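Local coordinates for uncharacterized protein ycf41 (Synechococcus elongatus PCC 6301, PDB 3KOJ) that probably binds single-stranded DNA through an OB-fold domain of the single-strand binding protein family, although its cellular role is uncharacterized, at residues C14-V20 with N74-E80; T34-M39 with G61-L67; L55-W60 with T99-V103. The protein carries 1 engineered substitution. All blocks are in the same frame, centred on the assembly; numbering follows the deposited sequence.

Interaction 1 (C14-V20 with N74-E80); sequences CILQATV and NDEVVLE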
# COMPACT_ATOMS: atom_id res chain seq x y z
N CYS B 14 -0.80 -4.63 -3.91
CA CYS B 14 -1.54 -5.42 -2.94
C CYS B 14 -0.57 -6.04 -1.95
O CYS B 14 0.28 -6.86 -2.32
CB CYS B 14 -2.33 -6.52 -3.65
SG CYS B 14 -3.61 -5.88 -4.75
N ILE B 15 -0.70 -5.63 -0.69
CA ILE B 15 0.16 -6.14 0.36
C ILE B 15 -0.72 -6.85 1.38
O ILE B 15 -1.60 -6.25 2.00
CB ILE B 15 0.95 -4.98 0.99
CG1 ILE B 15 1.77 -4.30 -0.12
CG2 ILE B 15 1.84 -5.51 2.12
CD1 ILE B 15 2.62 -3.14 0.31
N LEU B 16 -0.46 -8.15 1.54
CA LEU B 16 -1.26 -8.98 2.42
C LEU B 16 -0.48 -9.81 3.41
O LEU B 16 0.54 -10.40 3.09
CB LEU B 16 -2.10 -9.96 1.58
CG LEU B 16 -3.10 -9.48 0.53
CD1 LEU B 16 -3.41 -10.62 -0.44
CD2 LEU B 16 -4.37 -9.00 1.21
N GLN B 17 -1.01 -9.88 4.63
CA GLN B 17 -0.44 -10.68 5.69
C GLN B 17 -1.28 -11.96 5.58
O GLN B 17 -2.51 -11.89 5.64
CB GLN B 17 -0.70 -10.01 7.03
CG GLN B 17 -0.02 -10.62 8.21
CD GLN B 17 -0.34 -9.85 9.47
OE1 GLN B 17 -0.45 -8.62 9.43
NE2 GLN B 17 -0.50 -10.55 10.58
N ALA B 18 -0.63 -13.11 5.41
CA ALA B 18 -1.37 -14.36 5.26
C ALA B 18 -0.59 -15.57 5.75
O ALA B 18 0.60 -15.49 6.04
CB ALA B 18 -1.75 -14.55 3.78
N THR B 19 -1.30 -16.70 5.82
CA THR B 19 -0.74 -17.97 6.26
C THR B 19 -0.64 -18.94 5.09
O THR B 19 -1.59 -19.10 4.32
CB THR B 19 -1.63 -18.60 7.36
OG1 THR B 19 -1.79 -17.67 8.44
CG2 THR B 19 -1.01 -19.89 7.89
N VAL B 20 0.50 -19.60 4.95
CA VAL B 20 0.70 -20.57 3.87
C VAL B 20 -0.14 -21.82 4.17
O VAL B 20 0.05 -22.46 5.21
CB VAL B 20 2.20 -20.96 3.76
CG1 VAL B 20 2.41 -21.98 2.65
CG2 VAL B 20 3.04 -19.71 3.51
N ASN B 74 1.70 -23.27 7.34
CA ASN B 74 1.43 -22.54 8.56
C ASN B 74 2.35 -21.35 8.84
O ASN B 74 2.23 -20.72 9.89
CB ASN B 74 1.39 -23.48 9.77
CG ASN B 74 0.47 -22.98 10.87
OD1 ASN B 74 -0.67 -22.58 10.60
ND2 ASN B 74 0.96 -23.00 12.10
N ASP B 75 3.26 -21.05 7.92
CA ASP B 75 4.14 -19.88 8.09
C ASP B 75 3.29 -18.64 7.85
O ASP B 75 2.46 -18.62 6.94
CB ASP B 75 5.27 -19.87 7.06
CG ASP B 75 6.42 -20.78 7.42
OD1 ASP B 75 6.44 -21.29 8.56
OD2 ASP B 75 7.30 -20.99 6.57
N GLU B 76 3.48 -17.60 8.67
CA GLU B 76 2.73 -16.36 8.47
C GLU B 76 3.68 -15.42 7.75
O GLU B 76 4.78 -15.14 8.23
CB GLU B 76 2.30 -15.75 9.81
CG GLU B 76 1.66 -14.37 9.66
CD GLU B 76 0.15 -14.36 9.89
OE1 GLU B 76 -0.27 -14.09 11.03
OE2 GLU B 76 -0.60 -14.64 8.93
N VAL B 77 3.26 -14.93 6.59
CA VAL B 77 4.11 -14.05 5.79
C VAL B 77 3.40 -12.78 5.37
O VAL B 77 2.20 -12.62 5.60
CB VAL B 77 4.57 -14.78 4.50
CG1 VAL B 77 5.35 -16.03 4.85
CG2 VAL B 77 3.33 -15.16 3.65
N VAL B 78 4.16 -11.86 4.80
CA VAL B 78 3.59 -10.64 4.24
C VAL B 78 4.00 -10.71 2.78
O VAL B 78 5.18 -10.90 2.46
CB VAL B 78 4.17 -9.34 4.82
CG1 VAL B 78 3.60 -8.15 4.04
CG2 VAL B 78 3.81 -9.21 6.29
N LEU B 79 3.03 -10.57 1.88
CA LEU B 79 3.31 -10.63 0.46
C LEU B 79 3.00 -9.30 -0.20
O LEU B 79 2.03 -8.64 0.17
CB LEU B 79 2.45 -11.72 -0.20
CG LEU B 79 2.58 -13.13 0.38
CD1 LEU B 79 1.37 -13.97 -0.01
CD2 LEU B 79 3.88 -13.76 -0.10
N GLU B 80 3.84 -8.90 -1.15
CA GLU B 80 3.62 -7.67 -1.91
C GLU B 80 3.55 -8.11 -3.37
O GLU B 80 4.44 -8.81 -3.84
CB GLU B 80 4.78 -6.68 -1.77
CG GLU B 80 4.58 -5.43 -2.64
CD GLU B 80 5.83 -4.57 -2.74
OE1 GLU B 80 6.91 -5.02 -2.31
OE2 GLU B 80 5.74 -3.44 -3.27
O HOH W 1 -3.53 -15.53 8.26
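L16 and L79 exchange two backbone hydrogen bonds, L16 N to L79 O at 2.9 Å and L79 N to L16 O at 2.8 Å, and A18 and V77 repeat the exchange two residues on. Beyond E76 the pairing continues into the turn, where V20 N bonds D75 O at 3.0 Å and V20 O receives N74 N. These are antiparallel neighbours in the OB-fold sheet.

Apolar contact is lighter: I15 CG2 meets V78 CG1 at 3.7 Å, while CG1 of I15 lies alongside E80 CG. The carboxylate of E80 is turned to R105.

Polar side chains gather at E76, whose chain bends at chi2 (107°) and brings OE2 over the opposite strand. One water accepts from T19 OG1 and donates to E76 OE2 at 3.1 Å. The amide of Q17 stands perpendicular to this carboxylate, its OE1 bonded to M11 of the second subunit. Replacing E76 by an alanine would probably leave this water without its acceptor and T19 without the water-mediated link across the strands.

Main-chain bonds therefore set the pairing, whereas the face bearing I15, Q17 and V78 is given to contacts with other subunits of the tetramer.

Interaction 2 (T34-M39 with G61-L67); sequences TPVAEM and GAVAQEL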
# COMPACT_ATOMS: atom_id res chain seq x y z
N THR B 34 12.93 -19.82 -16.71
CA THR B 34 12.38 -19.00 -15.63
C THR B 34 11.59 -19.83 -14.63
O THR B 34 10.55 -20.41 -14.96
CB THR B 34 11.46 -17.89 -16.18
OG1 THR B 34 12.19 -17.06 -17.10
CG2 THR B 34 10.95 -17.02 -15.04
N PRO B 35 12.07 -19.89 -13.38
CA PRO B 35 11.40 -20.65 -12.33
C PRO B 35 10.07 -19.99 -11.95
O PRO B 35 9.97 -18.77 -11.94
CB PRO B 35 12.38 -20.58 -11.16
CG PRO B 35 13.69 -20.20 -11.79
CD PRO B 35 13.28 -19.24 -12.86
N VAL B 36 9.06 -20.80 -11.67
CA VAL B 36 7.78 -20.25 -11.25
C VAL B 36 7.25 -21.11 -10.11
O VAL B 36 7.16 -22.33 -10.21
CB VAL B 36 6.77 -20.17 -12.42
CG1 VAL B 36 6.69 -21.48 -13.14
CG2 VAL B 36 5.39 -19.76 -11.90
N ALA B 37 6.94 -20.45 -9.00
CA ALA B 37 6.45 -21.13 -7.82
C ALA B 37 5.03 -20.70 -7.52
O ALA B 37 4.69 -19.52 -7.62
CB ALA B 37 7.35 -20.80 -6.63
N GLU B 38 4.18 -21.66 -7.15
CA GLU B 38 2.82 -21.32 -6.81
C GLU B 38 2.43 -21.99 -5.51
O GLU B 38 2.83 -23.12 -5.22
CB GLU B 38 1.85 -21.69 -7.95
CG GLU B 38 1.20 -23.05 -7.88
CD GLU B 38 0.13 -23.21 -8.95
OE1 GLU B 38 0.45 -22.98 -10.14
OE2 GLU B 38 -1.02 -23.55 -8.61
N MSE B 39 1.67 -21.27 -4.70
CA MSE B 39 1.22 -21.79 -3.41
C MSE B 39 -0.12 -21.16 -3.12
O MSE B 39 -0.64 -20.38 -3.92
CB MSE B 39 2.24 -21.43 -2.31
CG MSE B 39 2.44 -19.95 -2.07
SE MSE B 39 3.79 -19.60 -0.69
CE MSE B 39 3.30 -17.77 -0.26
N GLY B 61 10.82 -16.12 -11.32
CA GLY B 61 12.23 -15.83 -11.17
C GLY B 61 12.80 -16.02 -9.78
O GLY B 61 12.50 -17.00 -9.10
N ALA B 62 13.63 -15.07 -9.36
CA ALA B 62 14.27 -15.13 -8.05
C ALA B 62 13.28 -15.28 -6.90
O ALA B 62 13.55 -16.01 -5.94
CB ALA B 62 15.13 -13.89 -7.84
N VAL B 63 12.15 -14.59 -6.98
CA VAL B 63 11.18 -14.67 -5.89
C VAL B 63 10.56 -16.07 -5.82
O VAL B 63 10.13 -16.51 -4.75
CB VAL B 63 10.08 -13.59 -6.02
CG1 VAL B 63 9.05 -13.99 -7.06
CG2 VAL B 63 9.44 -13.34 -4.66
N ALA B 64 10.52 -16.77 -6.95
CA ALA B 64 9.97 -18.12 -6.98
C ALA B 64 10.86 -19.04 -6.14
O ALA B 64 10.37 -19.86 -5.36
CB ALA B 64 9.90 -18.64 -8.42
N GLN B 65 12.17 -18.91 -6.31
CA GLN B 65 13.12 -19.74 -5.56
C GLN B 65 13.05 -19.43 -4.07
O GLN B 65 13.21 -20.32 -3.23
CB GLN B 65 14.53 -19.51 -6.10
CG GLN B 65 14.64 -19.74 -7.60
CD GLN B 65 16.03 -19.46 -8.15
OE1 GLN B 65 16.68 -18.49 -7.76
NE2 GLN B 65 16.48 -20.30 -9.08
N GLU B 66 12.81 -18.17 -3.74
CA GLU B 66 12.71 -17.73 -2.35
C GLU B 66 11.46 -18.32 -1.68
O GLU B 66 11.51 -18.74 -0.52
CB GLU B 66 12.68 -16.20 -2.30
CG GLU B 66 12.55 -15.61 -0.90
CD GLU B 66 12.62 -14.10 -0.91
OE1 GLU B 66 12.75 -13.52 -2.01
OE2 GLU B 66 12.55 -13.49 0.18
N LEU B 67 10.35 -18.35 -2.41
CA LEU B 67 9.11 -18.90 -1.88
C LEU B 67 9.27 -20.38 -1.55
O LEU B 67 8.97 -20.82 -0.44
CB LEU B 67 7.97 -18.73 -2.89
CG LEU B 67 7.47 -17.30 -3.14
CD1 LEU B 67 6.40 -17.30 -4.23
CD2 LEU B 67 6.93 -16.71 -1.84
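P35 and G61 are joined through the backbone, G61 N donating to P35 O at 2.9 Å with an N-H...O angle of 148°. The donor sits a little off the carbonyl plane, and this is the one hydrogen bond between the two segments. T34 CG2 lies near the same nitrogen, while the T34 hydroxyl is engaged by D31.

The ring of P35 can be followed outward over the start of the helix. Its CB faces G61 O and the methyl of A64, the latter at 4.2 Å. CG, farther out, meets NE2 of Q65 at 3.9 Å, the glutamine chain reaching obliquely across from the next residue of the helix. CD turns back over G61 CA.

G61 occupies the N-cap position, and its O accepts from A64 N in the first turn. The strand and helix axes cross at 46°, so the helix packs slantwise on one side of strand 35-43; it is the helix that follows the third strand of an OB fold and lies against the barrel.

Small residues permit the close approach. A64 CB is 3.5 Å from both P35 O and A37 N, and the methyl of A37 in turn lies 3.4 Å from A64 O. Farther along, M39, a selenomethionine, holds CG between its backbone N and carbonyl carbon (chi1 62°) and then runs extended, which carries CE to L67 CD2 at 4.1 Å, the two side chains crossing at about a right angle. V106 packs against L67 as well, and V57 against M39.

Interaction 3 (L55-W60 with T99-V103); sequences LKVVGW and TELTV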
# COMPACT_ATOMS: atom_id res chain seq x y z
N LEU B 55 -6.23 -17.60 -1.33
CA LEU B 55 -5.76 -17.00 -2.56
C LEU B 55 -4.55 -17.69 -3.17
O LEU B 55 -3.59 -18.02 -2.47
CB LEU B 55 -5.45 -15.54 -2.27
CG LEU B 55 -4.87 -14.62 -3.34
CD1 LEU B 55 -5.87 -14.44 -4.48
CD2 LEU B 55 -4.53 -13.28 -2.70
N LYS B 56 -4.60 -17.89 -4.47
CA LYS B 56 -3.49 -18.51 -5.17
C LYS B 56 -2.42 -17.43 -5.29
O LYS B 56 -2.71 -16.29 -5.65
CB LYS B 56 -3.91 -18.97 -6.56
CG LYS B 56 -2.77 -19.55 -7.39
CD LYS B 56 -3.25 -20.01 -8.75
CE LYS B 56 -2.11 -20.50 -9.62
NZ LYS B 56 -2.59 -20.94 -10.96
N VAL B 57 -1.18 -17.79 -4.99
CA VAL B 57 -0.06 -16.86 -5.04
C VAL B 57 0.99 -17.43 -5.99
O VAL B 57 1.34 -18.60 -5.90
CB VAL B 57 0.53 -16.67 -3.63
CG1 VAL B 57 1.79 -15.85 -3.69
CG2 VAL B 57 -0.51 -16.01 -2.74
N VAL B 58 1.49 -16.59 -6.90
CA VAL B 58 2.49 -17.03 -7.86
C VAL B 58 3.69 -16.10 -7.92
O VAL B 58 3.55 -14.88 -7.98
CB VAL B 58 1.88 -17.12 -9.28
CG1 VAL B 58 2.91 -17.67 -10.26
CG2 VAL B 58 0.62 -18.00 -9.25
N GLY B 59 4.88 -16.69 -7.92
CA GLY B 59 6.11 -15.92 -7.99
C GLY B 59 6.97 -16.37 -9.16
O GLY B 59 7.05 -17.57 -9.45
N TRP B 60 7.60 -15.42 -9.84
CA TRP B 60 8.45 -15.75 -10.98
C TRP B 60 9.90 -15.36 -10.72
O TRP B 60 10.19 -14.41 -10.01
CB TRP B 60 7.96 -15.03 -12.24
CG TRP B 60 6.56 -15.34 -12.63
CD1 TRP B 60 5.42 -14.96 -11.97
CD2 TRP B 60 6.13 -16.10 -13.77
NE1 TRP B 60 4.31 -15.43 -12.63
CE2 TRP B 60 4.72 -16.13 -13.74
CE3 TRP B 60 6.80 -16.74 -14.81
CZ2 TRP B 60 3.96 -16.79 -14.72
CZ3 TRP B 60 6.05 -17.40 -15.79
CH2 TRP B 60 4.65 -17.42 -15.73
N THR B 99 -8.64 -15.86 -9.47
CA THR B 99 -7.91 -14.74 -8.91
C THR B 99 -6.55 -15.21 -8.39
O THR B 99 -6.40 -16.35 -7.95
CB THR B 99 -8.67 -14.11 -7.73
OG1 THR B 99 -9.94 -13.64 -8.18
CG2 THR B 99 -7.88 -12.95 -7.13
N GLU B 100 -5.56 -14.33 -8.44
CA GLU B 100 -4.26 -14.69 -7.92
C GLU B 100 -3.41 -13.45 -7.72
O GLU B 100 -3.63 -12.41 -8.34
CB GLU B 100 -3.56 -15.70 -8.84
CG GLU B 100 -2.90 -15.15 -10.09
CD GLU B 100 -2.36 -16.26 -10.98
OE1 GLU B 100 -1.41 -16.01 -11.74
OE2 GLU B 100 -2.90 -17.39 -10.93
N LEU B 101 -2.45 -13.57 -6.81
CA LEU B 101 -1.54 -12.48 -6.50
C LEU B 101 -0.20 -12.84 -7.10
O LEU B 101 0.39 -13.87 -6.75
CB LEU B 101 -1.39 -12.33 -4.98
CG LEU B 101 -0.46 -11.21 -4.49
CD1 LEU B 101 -1.10 -9.86 -4.75
CD2 LEU B 101 -0.18 -11.39 -3.00
N THR B 102 0.28 -12.02 -8.03
CA THR B 102 1.59 -12.25 -8.63
C THR B 102 2.55 -11.50 -7.72
O THR B 102 2.60 -10.27 -7.73
CB THR B 102 1.65 -11.70 -10.05
OG1 THR B 102 0.58 -12.26 -10.82
CG2 THR B 102 2.97 -12.08 -10.70
N VAL B 103 3.29 -12.25 -6.92
CA VAL B 103 4.20 -11.69 -5.94
C VAL B 103 5.49 -11.06 -6.45
O VAL B 103 6.15 -11.59 -7.34
CB VAL B 103 4.58 -12.77 -4.90
CG1 VAL B 103 5.63 -12.25 -3.93
CG2 VAL B 103 3.33 -13.18 -4.14
O HOH W 2 -7.16 -17.83 -5.80
O HOH W 3 6.87 -12.71 -9.70
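The indole of W60 is met by T102, whose CG2 comes obliquely to within 4.0 Å of CD1. In the plane of the ring, at its edge, lies a water that accepts from W60 N and donates to V103 O at 2.7 Å, bridging the ends of the strands. The carboxylate of E100 is the other flat group: its OE1 side approaches V58 CG2 at 3.8 Å, and OE2 lies beside the fully extended chain of K56. E100 CG sits between its backbone N and carbonyl carbon (chi1 79°), so that the acid runs alongside the lysine, the two pointing the same way. Their salt bridge is long, K56 NZ to E100 OE2 measuring 3.6 Å; OE1 forms a second one with R84.

Beneath these side chains the strands pair in parallel, as strands 3 and 5 do in closing an OB-fold barrel. L101 is gripped through both its backbone N and its backbone O, the N donating to K56 O and the O accepting from V58 N at 2.9 Å, the latter nearly straight at 172°. V103 N continues the pattern to V58 O.

On the barrel's inner side, L55 crosses L101 at about a right angle with CD2 on its CB. The other branch, CD1, touches T99 CG2 at 3.6 Å, while the T99 hydroxyl bonds to T99 of the second subunit.

In the fold
From the N terminus, strand 12-28 opens the largest loop, which interaction 1 closes when the chain returns at 74-80. Nested inside it is interaction 2, where helix 62-70, reached along the chain through strand 53-60, packs directly on strand 35-43. Strand 53-60 also pairs with 99-103 in interaction 3, whose segments alternate along the chain with those of both other contacts. One curled sheet underlies all three: A37 and M39 bond to G59 and V57, while L79 packs against L101 and M39, so the core is shared. Interactions 1 and 3 both reach the second subunit, whereas interaction 2 sets the helix against the barrel within its own chain.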